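Local coordinates for protein glycoside Hydrolase (PDB 5T3B) that probably hydrolyses glycosidic bonds in polysaccharides, as a gut Bacteroides member of glycoside hydrolase family 50, best known for beta-agarases, at residues V45-K50 with A54-K59; P191-L196 with S234-M239; E226-Y231 with Y315-N320; T388-K393 with F417-F422. One frame throughout, in Å; residues are numbered along the deposited sequence. Where two conformers were deposited one is given.

Interaction 1. Residues V45-K50 with A54-K59. With EDO (1,2-ethanediol), chain P.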
# COMPACT_ATOMS: atom_id res chain seq x y z
N VAL A 45 -10.13 -16.24 -15.97
CA VAL A 45 -9.08 -16.69 -15.07
C VAL A 45 -9.76 -17.37 -13.90
O VAL A 45 -10.71 -16.84 -13.31
CB VAL A 45 -8.19 -15.55 -14.56
CG1 VAL A 45 -7.25 -16.03 -13.50
CG2 VAL A 45 -7.45 -14.93 -15.73
N GLU A 46 -9.34 -18.58 -13.61
CA GLU A 46 -9.85 -19.29 -12.45
C GLU A 46 -9.16 -18.83 -11.16
O GLU A 46 -7.95 -18.70 -11.12
CB GLU A 46 -9.66 -20.80 -12.56
CG GLU A 46 -10.46 -21.50 -13.67
CD GLU A 46 -10.23 -23.02 -13.48
OE1 GLU A 46 -9.16 -23.46 -13.90
OE2 GLU A 46 -11.02 -23.67 -12.73
N TYR A 47 -9.91 -18.63 -10.08
CA TYR A 47 -9.32 -18.40 -8.80
C TYR A 47 -10.06 -19.03 -7.65
O TYR A 47 -11.28 -19.22 -7.76
CB TYR A 47 -9.06 -16.90 -8.53
CG TYR A 47 -10.28 -16.09 -8.12
CD1 TYR A 47 -10.66 -16.05 -6.79
CD2 TYR A 47 -10.95 -15.27 -9.00
CE1 TYR A 47 -11.71 -15.24 -6.38
CE2 TYR A 47 -11.98 -14.46 -8.57
CZ TYR A 47 -12.36 -14.49 -7.26
OH TYR A 47 -13.36 -13.65 -6.85
N ALA A 48 -9.34 -19.29 -6.57
CA ALA A 48 -9.92 -19.83 -5.34
C ALA A 48 -9.57 -18.91 -4.21
O ALA A 48 -8.48 -18.31 -4.18
CB ALA A 48 -9.38 -21.24 -5.03
N GLU A 49 -10.40 -18.82 -3.17
CA GLU A 49 -10.13 -17.93 -2.08
C GLU A 49 -9.08 -18.49 -1.14
O GLU A 49 -8.43 -17.74 -0.43
CB GLU A 49 -11.46 -17.60 -1.37
CG GLU A 49 -12.33 -16.74 -2.31
CD GLU A 49 -13.60 -16.24 -1.66
OE1 GLU A 49 -14.28 -16.99 -0.93
OE2 GLU A 49 -13.88 -15.04 -1.83
N LYS A 50 -8.96 -19.81 -1.10
CA LYS A 50 -7.98 -20.55 -0.35
C LYS A 50 -7.65 -21.80 -1.19
O LYS A 50 -8.44 -22.21 -2.02
CB LYS A 50 -8.44 -20.94 1.04
CG LYS A 50 -8.50 -19.78 2.04
CD LYS A 50 -7.12 -19.25 2.51
CE LYS A 50 -7.31 -18.08 3.40
NZ LYS A 50 -6.07 -17.53 3.96
N ALA A 54 -12.99 -24.60 -3.89
CA ALA A 54 -13.34 -24.67 -5.30
C ALA A 54 -12.93 -23.38 -6.01
O ALA A 54 -13.06 -22.27 -5.48
CB ALA A 54 -14.85 -24.91 -5.47
N PHE A 55 -12.45 -23.51 -7.22
CA PHE A 55 -12.11 -22.40 -8.08
C PHE A 55 -13.34 -21.94 -8.84
O PHE A 55 -14.20 -22.74 -9.21
CB PHE A 55 -11.06 -22.82 -9.12
CG PHE A 55 -9.66 -22.94 -8.56
CD1 PHE A 55 -9.29 -23.97 -7.67
CD2 PHE A 55 -8.68 -22.00 -8.87
CE1 PHE A 55 -8.05 -24.05 -7.12
CE2 PHE A 55 -7.42 -22.12 -8.32
CZ PHE A 55 -7.12 -23.12 -7.46
N ILE A 56 -13.44 -20.62 -9.00
CA ILE A 56 -14.44 -20.01 -9.80
C ILE A 56 -13.85 -19.42 -11.05
O ILE A 56 -12.67 -19.10 -11.06
CB ILE A 56 -15.25 -18.94 -9.09
CG1 ILE A 56 -14.40 -17.74 -8.71
CG2 ILE A 56 -15.80 -19.49 -7.83
CD1 ILE A 56 -14.92 -16.43 -9.17
N GLU A 57 -14.69 -19.14 -12.05
CA GLU A 57 -14.26 -18.49 -13.27
C GLU A 57 -14.56 -17.02 -13.23
O GLU A 57 -15.70 -16.62 -13.06
CB GLU A 57 -15.03 -19.10 -14.45
CG GLU A 57 -14.67 -20.57 -14.70
CD GLU A 57 -15.31 -21.21 -15.89
OE1 GLU A 57 -16.29 -20.68 -16.40
OE2 GLU A 57 -14.83 -22.27 -16.30
N ALA A 58 -13.53 -16.20 -13.38
CA ALA A 58 -13.59 -14.77 -13.30
C ALA A 58 -13.26 -14.09 -14.62
O ALA A 58 -12.19 -14.33 -15.19
CB ALA A 58 -12.65 -14.25 -12.22
N LYS A 59 -14.17 -13.23 -15.06
CA LYS A 59 -13.89 -12.39 -16.21
C LYS A 59 -12.75 -11.47 -15.88
O LYS A 59 -12.73 -10.79 -14.83
CB LYS A 59 -15.10 -11.61 -16.67
CG LYS A 59 -16.06 -12.31 -17.57
CD LYS A 59 -17.03 -11.21 -18.11
CE LYS A 59 -17.92 -11.77 -19.11
NZ LYS A 59 -18.92 -10.70 -19.27
C1 EDO P . -15.24 -6.90 -14.31
O1 EDO P . -14.74 -6.17 -13.17
C2 EDO P . -14.31 -8.06 -14.60
O2 EDO P . -13.47 -7.99 -15.81
O HOH W 1 -13.59 -23.10 -12.21
O HOH W 2 -12.89 -20.26 -3.62
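Tyr47 and Phe55 carry this contact with their rings, and each is met over one face by an aliphatic group of the opposite segment. Ile56 CG1 lies over the middle of the Tyr47 ring, 4.1 Å from its centroid in a CH-pi contact, while Ile56 CD1 reaches 3.6 Å from Tyr47 CE2. Tyr47 CG is turned between its own backbone N and carbonyl carbon (chi1 78°), which lays the ring alongside the Ile56 chain, both pointing the same way. At the ring's edge stands Ala58 CB, 3.7 Å from Tyr47 CE2. The backbones beneath form a beta hairpin of strands 39-48 and 56-60: the hydrogen-bonded pair Tyr47-Ile56 closes with Ile56 N to Tyr47 O at 2.9 Å and Tyr47 N to Ile56 O at 3.0 Å, and Val45-Ala58 is bonded likewise. Toward the turn, Ala48 CB sits almost straight above the Phe55 ring, 3.6 Å from its centroid. Replacing Phe55 with an alanine would probably open a gap over Ala48 CB and deprive Arg410 of its cation-pi partner. Glu46, which forms a salt bridge with Arg410 through OE1, brings OE2 to 3.7 Å from Phe55 CB, the carboxylate turned 51° from the ring plane. A water donates to Glu46 OE2 at 2.7 Å and more weakly to Phe55 O. Beyond the hairpin, Trp366 and Phe407 stack on Tyr47.

Interaction 2. Residues P191-L196 with S234-M239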
# COMPACT_ATOMS: atom_id res chain seq x y z
N PRO A 191 9.80 3.15 4.71
CA PRO A 191 9.79 2.31 5.89
C PRO A 191 8.47 2.29 6.58
O PRO A 191 7.68 3.24 6.50
CB PRO A 191 10.84 2.91 6.82
CG PRO A 191 10.80 4.36 6.40
CD PRO A 191 10.64 4.34 4.90
N SER A 192 8.20 1.19 7.27
CA SER A 192 7.02 1.02 8.12
C SER A 192 7.41 1.02 9.58
O SER A 192 8.54 0.58 9.94
CB SER A 192 6.26 -0.23 7.70
OG SER A 192 7.12 -1.38 7.81
N PHE A 193 6.57 1.63 10.38
CA PHE A 193 6.70 1.76 11.82
C PHE A 193 5.46 1.17 12.49
O PHE A 193 4.49 0.78 11.86
CB PHE A 193 6.85 3.24 12.19
CG PHE A 193 8.14 3.86 11.69
CD1 PHE A 193 8.27 4.34 10.40
CD2 PHE A 193 9.24 3.96 12.50
CE1 PHE A 193 9.44 4.90 9.95
CE2 PHE A 193 10.39 4.54 12.06
CZ PHE A 193 10.51 4.97 10.78
N SER A 194 5.53 1.11 13.82
CA SER A 194 4.47 0.60 14.69
C SER A 194 4.19 1.63 15.80
O SER A 194 4.57 1.42 16.96
CB SER A 194 4.86 -0.74 15.27
OG SER A 194 5.08 -1.70 14.27
N PHE A 195 3.58 2.75 15.43
CA PHE A 195 3.48 3.86 16.38
C PHE A 195 2.68 3.49 17.64
O PHE A 195 3.08 3.86 18.75
CB PHE A 195 2.85 5.09 15.74
CG PHE A 195 3.79 6.00 15.01
CD1 PHE A 195 4.74 5.54 14.12
CD2 PHE A 195 3.71 7.38 15.18
CE1 PHE A 195 5.57 6.38 13.41
CE2 PHE A 195 4.56 8.22 14.52
CZ PHE A 195 5.45 7.75 13.57
N LEU A 196 1.55 2.81 17.48
CA LEU A 196 0.72 2.57 18.66
C LEU A 196 1.45 1.67 19.69
O LEU A 196 1.45 1.95 20.90
CB LEU A 196 -0.62 1.98 18.26
CG LEU A 196 -1.52 2.98 17.52
CD1 LEU A 196 -2.60 2.28 16.74
CD2 LEU A 196 -2.12 3.98 18.47
N SER A 234 13.21 11.44 17.03
CA SER A 234 14.08 10.50 17.64
C SER A 234 14.97 9.80 16.64
O SER A 234 14.80 9.91 15.42
CB SER A 234 13.24 9.48 18.42
OG SER A 234 12.71 8.51 17.56
N ASP A 235 15.82 8.93 17.18
CA ASP A 235 16.73 8.13 16.36
C ASP A 235 15.98 7.14 15.47
O ASP A 235 16.53 6.66 14.46
CB ASP A 235 17.76 7.36 17.25
CG ASP A 235 18.83 8.25 17.88
OD1 ASP A 235 19.06 9.41 17.42
OD2 ASP A 235 19.50 7.74 18.85
N ALA A 236 14.72 6.88 15.76
CA ALA A 236 13.93 5.96 14.87
C ALA A 236 13.78 6.52 13.45
O ALA A 236 13.67 5.73 12.48
CB ALA A 236 12.58 5.76 15.50
N PHE A 237 13.83 7.83 13.33
CA PHE A 237 13.77 8.51 12.09
C PHE A 237 15.13 9.07 11.57
O PHE A 237 15.18 9.71 10.56
CB PHE A 237 12.70 9.60 12.05
CG PHE A 237 11.30 9.07 11.95
CD1 PHE A 237 10.68 9.01 10.73
CD2 PHE A 237 10.62 8.58 13.02
CE1 PHE A 237 9.43 8.47 10.57
CE2 PHE A 237 9.35 8.05 12.89
CZ PHE A 237 8.76 7.98 11.67
N GLY A 238 16.20 8.75 12.28
CA GLY A 238 17.49 9.35 11.99
C GLY A 238 18.00 9.13 10.59
O GLY A 238 18.46 10.06 9.96
N MET A 239 17.83 7.92 10.09
CA MET A 239 18.33 7.67 8.72
C MET A 239 17.37 8.10 7.60
O MET A 239 17.72 8.11 6.43
CB MET A 239 18.71 6.21 8.54
CG MET A 239 17.57 5.26 8.50
SD MET A 239 18.10 3.53 8.07
CE MET A 239 19.24 3.20 9.26
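Phe193 and Phe237 lie ring on ring in an offset stack, their centroids 4.2 Å apart and their planes only 10° from parallel. Phe237 CZ stands over one face of Phe193, displaced toward the rim, at 3.6 Å from Phe193 CZ. Phe193 is also met at its edge: Ala236 O lies in the plane of the ring, 3.5 Å from Phe193 CE2. Phe195 adds a second aromatic partner, bringing its CZ to 3.8 Å from Phe237 CZ, with the two side chains crossing at about a right angle.

Behind this first shell the backbones are fixed separately. Ser234 OG accepts from Ala236 N at 3.2 Å, forming an ST turn, and Phe237 N bonds to Ser234 O at 3.1 Å; these bonds shape the turn that carries Phe237. Phe193 is tied through its backbone to Phe250, and Phe249 meets the Phe237 ring edge-to-face, while Tyr231 does the same to Phe195. The result is an aromatic cluster joining the chain that leaves strand 188-190, probably a strand of the family's (beta/alpha)8 barrel, to the ST turn and 3-10 segment after helix 224-232.

Interaction 3. Residues E226-Y231 with Y315-N320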
# COMPACT_ATOMS: atom_id res chain seq x y z
N GLU A 226 2.04 14.52 22.10
CA GLU A 226 3.39 14.86 22.39
C GLU A 226 4.41 13.75 22.09
O GLU A 226 5.53 14.00 21.62
CB GLU A 226 3.57 15.32 23.85
CG GLU A 226 4.96 15.77 24.23
CD GLU A 226 5.62 16.83 23.31
OE1 GLU A 226 4.92 17.76 22.78
OE2 GLU A 226 6.87 16.67 23.09
N TRP A 227 4.00 12.53 22.39
CA TRP A 227 4.85 11.39 22.14
C TRP A 227 5.13 11.28 20.61
O TRP A 227 6.27 11.04 20.20
CB TRP A 227 4.24 10.08 22.68
CG TRP A 227 5.08 8.90 22.30
CD1 TRP A 227 6.16 8.43 22.96
CD2 TRP A 227 5.00 8.15 21.12
NE1 TRP A 227 6.73 7.40 22.29
CE2 TRP A 227 6.04 7.23 21.14
CE3 TRP A 227 4.13 8.14 20.05
CZ2 TRP A 227 6.27 6.33 20.06
CZ3 TRP A 227 4.35 7.24 18.99
CH2 TRP A 227 5.42 6.38 19.01
N CYS A 228 4.10 11.50 19.79
CA CYS A 228 4.34 11.44 18.36
C CYS A 228 5.42 12.45 17.94
O CYS A 228 6.28 12.17 17.09
CB CYS A 228 3.01 11.65 17.59
SG CYS A 228 1.88 10.29 17.61
N LYS A 229 5.31 13.68 18.47
CA LYS A 229 6.33 14.71 18.15
C LYS A 229 7.75 14.22 18.50
O LYS A 229 8.70 14.38 17.75
CB LYS A 229 5.97 16.03 18.82
CG LYS A 229 4.80 16.73 18.15
CD LYS A 229 4.29 17.94 18.85
CE LYS A 229 3.16 18.59 18.09
NZ LYS A 229 2.76 19.82 18.78
N GLU A 230 7.90 13.68 19.70
CA GLU A 230 9.18 13.18 20.17
C GLU A 230 9.68 12.05 19.30
O GLU A 230 10.84 12.01 18.94
CB GLU A 230 9.09 12.78 21.63
CG GLU A 230 8.86 13.98 22.53
CD GLU A 230 8.64 13.64 23.99
OE1 GLU A 230 8.86 12.45 24.38
OE2 GLU A 230 8.24 14.56 24.77
N TYR A 231 8.75 11.14 18.92
CA TYR A 231 9.18 9.97 18.14
C TYR A 231 9.68 10.41 16.79
O TYR A 231 10.70 9.92 16.32
CB TYR A 231 8.01 8.99 18.05
CG TYR A 231 8.44 7.62 17.54
CD1 TYR A 231 9.37 6.85 18.21
CD2 TYR A 231 7.85 7.06 16.41
CE1 TYR A 231 9.73 5.56 17.77
CE2 TYR A 231 8.20 5.81 15.94
CZ TYR A 231 9.11 5.06 16.62
OH TYR A 231 9.46 3.82 16.19
N TYR A 315 -4.25 10.16 12.98
CA TYR A 315 -3.56 10.74 11.85
C TYR A 315 -3.13 12.18 12.10
O TYR A 315 -2.03 12.57 11.65
CB TYR A 315 -4.44 10.67 10.61
CG TYR A 315 -4.68 9.28 10.02
CD1 TYR A 315 -3.62 8.40 9.74
CD2 TYR A 315 -5.95 8.86 9.72
CE1 TYR A 315 -3.87 7.20 9.12
CE2 TYR A 315 -6.19 7.66 9.10
CZ TYR A 315 -5.14 6.83 8.82
OH TYR A 315 -5.41 5.59 8.21
N SER A 316 -3.93 12.96 12.80
CA SER A 316 -3.55 14.31 13.02
C SER A 316 -2.35 14.42 13.93
O SER A 316 -1.45 15.26 13.70
CB SER A 316 -4.75 15.09 13.55
OG SER A 316 -5.09 14.67 14.89
N ALA A 317 -2.24 13.56 14.94
CA ALA A 317 -1.07 13.58 15.79
C ALA A 317 0.21 13.33 14.99
O ALA A 317 1.24 13.94 15.24
CB ALA A 317 -1.17 12.53 16.89
N ILE A 318 0.14 12.38 14.06
CA ILE A 318 1.32 12.01 13.32
C ILE A 318 1.70 13.09 12.29
O ILE A 318 2.84 13.48 12.16
CB ILE A 318 1.14 10.61 12.73
CG1 ILE A 318 1.02 9.61 13.93
CG2 ILE A 318 2.32 10.27 11.83
CD1 ILE A 318 0.49 8.24 13.54
N LYS A 319 0.69 13.60 11.56
CA LYS A 319 0.97 14.66 10.64
C LYS A 319 1.52 15.91 11.36
O LYS A 319 2.49 16.53 10.90
CB LYS A 319 -0.24 15.01 9.80
CG LYS A 319 -0.00 16.08 8.75
CD LYS A 319 1.11 15.70 7.74
CE LYS A 319 1.13 16.65 6.56
NZ LYS A 319 0.19 16.20 5.53
N ASN A 320 0.90 16.25 12.48
CA ASN A 320 1.39 17.42 13.27
C ASN A 320 2.81 17.18 13.79
O ASN A 320 3.61 18.07 13.88
CB ASN A 320 0.39 17.77 14.35
CG ASN A 320 -0.87 18.35 13.74
OD1 ASN A 320 -0.80 19.02 12.73
ND2 ASN A 320 -2.02 18.17 14.38
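Cys228 and the pair Ala317 and Ile318 form a small helix-helix interface, in which helix 224-232 packs on the long helix 300-324. The axes of the two segments approach to 8.3 Å and run in broadly the same direction, crossing at -38°. This spacing is compatible with the small groups at its centre, a cysteine and an alanine, and Cys228 CA comes to 5.9 Å from Ile318 CA.

The sulfur of Cys228 does most of the touching. Its SG is anti to the carbonyl carbon (chi1 -73°), and from there it meets two side chains of the neighbouring helix at once: Ile318 CG1 at 3.8 Å and Ala317 CB at 3.9 Å. These are apolar contacts, without any polar bond between the segments. One bond back from the sulfur, Cys228 CB rests against the backbone of the other helix, 3.7 Å from Ala317 O.

Other parts of the fold close round this buried centre. Ile318 is also touched by Phe195 of helix 195-203, so three helices share this corner, and by Tyr332. Ala317 packs further on Trp224 and Asp225, earlier in helix 224-232. Toward the partly exposed side the packing becomes looser: Lys229, its chain extended beyond CG, runs out near Asn320, and its aliphatic CE comes no nearer to Asn320 O than 4.3 Å.

Interaction 4. Residues T388-K393 with F417-F422. With EDO (1,2-ethanediol), chain G.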
# COMPACT_ATOMS: atom_id res chain seq x y z
N THR A 388 -0.98 -0.48 -1.03
CA THR A 388 0.26 -0.91 -0.40
C THR A 388 0.45 -2.41 -0.39
O THR A 388 1.57 -2.87 -0.11
CB THR A 388 0.40 -0.32 1.01
OG1 THR A 388 -0.89 -0.25 1.65
CG2 THR A 388 0.97 1.08 0.95
N GLU A 389 -0.59 -3.18 -0.67
CA GLU A 389 -0.42 -4.62 -0.80
C GLU A 389 -1.52 -5.16 -1.71
O GLU A 389 -2.67 -4.78 -1.56
CB GLU A 389 -0.58 -5.39 0.52
CG GLU A 389 0.38 -5.05 1.63
CD GLU A 389 0.20 -5.81 2.89
OE1 GLU A 389 -0.49 -6.84 2.95
OE2 GLU A 389 0.84 -5.36 3.91
N PHE A 390 -1.13 -6.10 -2.58
CA PHE A 390 -2.03 -6.92 -3.36
C PHE A 390 -1.15 -8.04 -3.95
O PHE A 390 0.04 -7.84 -4.13
CB PHE A 390 -2.78 -6.15 -4.43
CG PHE A 390 -1.95 -5.76 -5.61
CD1 PHE A 390 -0.99 -4.74 -5.48
CD2 PHE A 390 -2.12 -6.34 -6.85
CE1 PHE A 390 -0.18 -4.40 -6.56
CE2 PHE A 390 -1.33 -5.97 -7.92
CZ PHE A 390 -0.35 -5.00 -7.80
N TYR A 391 -1.77 -9.20 -4.23
CA TYR A 391 -1.11 -10.31 -4.92
C TYR A 391 -2.10 -11.42 -5.15
O TYR A 391 -3.18 -11.44 -4.57
CB TYR A 391 0.09 -10.88 -4.10
CG TYR A 391 -0.24 -11.53 -2.82
CD1 TYR A 391 -0.54 -10.82 -1.65
CD2 TYR A 391 -0.26 -12.92 -2.69
CE1 TYR A 391 -0.85 -11.44 -0.48
CE2 TYR A 391 -0.60 -13.51 -1.52
CZ TYR A 391 -0.92 -12.79 -0.41
OH TYR A 391 -1.29 -13.43 0.78
N THR A 392 -1.65 -12.40 -5.95
CA THR A 392 -2.19 -13.74 -6.01
C THR A 392 -1.10 -14.75 -5.81
O THR A 392 0.09 -14.42 -5.95
CB THR A 392 -2.92 -14.02 -7.33
OG1 THR A 392 -2.02 -13.91 -8.42
CG2 THR A 392 -4.11 -13.08 -7.51
N LYS A 393 -1.53 -15.99 -5.51
CA LYS A 393 -0.62 -17.13 -5.29
C LYS A 393 -0.85 -18.11 -6.43
O LYS A 393 -1.97 -18.33 -6.88
CB LYS A 393 -1.07 -17.87 -4.02
CG LYS A 393 -1.11 -17.05 -2.76
CD LYS A 393 -1.96 -17.72 -1.66
CE LYS A 393 -2.17 -16.88 -0.42
NZ LYS A 393 -3.11 -17.64 0.47
N PHE A 417 -1.69 -12.44 -15.31
CA PHE A 417 -2.98 -11.93 -15.74
C PHE A 417 -3.71 -11.18 -14.63
O PHE A 417 -4.29 -10.09 -14.85
CB PHE A 417 -3.87 -13.02 -16.28
CG PHE A 417 -3.39 -13.76 -17.53
CD1 PHE A 417 -2.47 -13.24 -18.41
CD2 PHE A 417 -3.91 -15.01 -17.81
CE1 PHE A 417 -2.07 -13.91 -19.56
CE2 PHE A 417 -3.55 -15.69 -18.97
CZ PHE A 417 -2.62 -15.15 -19.83
N ALA A 418 -3.68 -11.74 -13.41
CA ALA A 418 -4.32 -11.08 -12.27
C ALA A 418 -3.62 -9.75 -11.97
O ALA A 418 -4.29 -8.79 -11.58
CB ALA A 418 -4.28 -11.96 -11.08
N TYR A 419 -2.30 -9.70 -12.06
CA TYR A 419 -1.58 -8.45 -11.84
C TYR A 419 -2.05 -7.42 -12.86
O TYR A 419 -2.33 -6.27 -12.48
CB TYR A 419 -0.06 -8.67 -11.96
CG TYR A 419 0.76 -7.45 -11.72
CD1 TYR A 419 1.10 -6.58 -12.76
CD2 TYR A 419 1.27 -7.17 -10.49
CE1 TYR A 419 1.87 -5.47 -12.59
CE2 TYR A 419 2.06 -6.03 -10.30
CZ TYR A 419 2.38 -5.20 -11.35
OH TYR A 419 3.19 -4.11 -11.06
N GLN A 420 -2.11 -7.79 -14.13
CA GLN A 420 -2.58 -6.86 -15.16
C GLN A 420 -3.98 -6.39 -14.88
O GLN A 420 -4.27 -5.19 -15.02
CB GLN A 420 -2.44 -7.41 -16.58
CG GLN A 420 -1.03 -7.77 -16.93
CD GLN A 420 -0.83 -7.91 -18.42
OE1 GLN A 420 -1.78 -8.15 -19.16
NE2 GLN A 420 0.40 -7.74 -18.86
N HIS A 421 -4.88 -7.32 -14.56
CA HIS A 421 -6.28 -6.95 -14.32
C HIS A 421 -6.38 -5.93 -13.17
O HIS A 421 -7.06 -4.92 -13.25
CB HIS A 421 -7.06 -8.22 -14.00
CG HIS A 421 -8.48 -8.01 -13.67
ND1 HIS A 421 -9.44 -7.91 -14.61
CD2 HIS A 421 -9.08 -7.82 -12.49
CE1 HIS A 421 -10.59 -7.71 -14.03
NE2 HIS A 421 -10.40 -7.62 -12.74
N PHE A 422 -5.70 -6.25 -12.07
CA PHE A 422 -5.86 -5.40 -10.88
C PHE A 422 -5.22 -4.04 -11.14
O PHE A 422 -5.85 -2.98 -10.82
CB PHE A 422 -5.25 -6.09 -9.63
CG PHE A 422 -5.84 -5.63 -8.34
CD1 PHE A 422 -7.05 -6.15 -7.93
CD2 PHE A 422 -5.24 -4.68 -7.57
CE1 PHE A 422 -7.68 -5.71 -6.78
CE2 PHE A 422 -5.87 -4.24 -6.40
CZ PHE A 422 -7.06 -4.76 -6.01
C1 EDO G . -0.93 -10.88 3.37
O1 EDO G . -0.62 -12.12 3.00
C2 EDO G . -2.41 -10.73 3.27
O2 EDO G . -3.19 -11.58 4.16
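Phe390, within the broken strand 385-394, packs against Tyr419 and Phe422 of helix 412-427, a strand-on-helix contact consistent with the (beta/alpha)8 barrel known for this family, since the strand runs parallel to its neighbours 358-361 and 432-437. The buried part is an aromatic cluster. With chi1 at 73°, the Phe390 ring is swung over its own backbone and brought against the helix, where its CZ end meets Tyr419 and its CD2 side meets Phe422. Phe390 CZ comes to 3.6 Å from Tyr419 CE2, and Phe390 CD2 to 3.6 Å from Phe422 CD2. Neither pair is a true stack, for the rings are offset until little of one lies over the other. The Tyr419 plane is inclined 29° to that of Phe390, with 5.6 Å between the two centroids. For Phe422 the tilt is 19°, and its centroid lies 5.3 Å from the Phe390 centroid. A leucine in place of Phe390 would probably leave a gap beside Tyr419 CE2 and Phe422 CD2 and deprive the Phe422 ring in particular of support. The hydroxyl of Tyr419 is bonded to Asn469, which helps to fix that ring.

Away from the cluster the contact thins. At the partly exposed Thr392 it shrinks to a methyl on a methyl, CG2 lying 3.7 Å from Ala418 CB, while Thr392 O is held by Arg415. The CB of Tyr391 points away from the helix, and on that side a 1,2-ethanediol, probably from the crystallisation liquor, hydrogen-bonds through O1 to Tyr391 OH at 2.7 Å.

How the interactions relate
Interactions 3 and 4 are buried, whereas interactions 1 and 2 are only partly so. Two neighbourhoods emerge on opposite sides of the chain's centre. Interactions 1 and 4, with centres 14 Å apart, touch where Val45 meets Phe417, so the hairpin lies against helix 412-427. Interactions 2 and 3, their centres 12 Å apart, meet where helix 195-203, at Phe195, packs on helix 224-232, with Tyr231 also against Ala236. The two groups do not touch. Only in interaction 1 do backbone hydrogen bonds join the two segments; the others rely on apolar packing, an offset stack in interaction 2, slid rings in interaction 4 and a sulfur between helices in interaction 3.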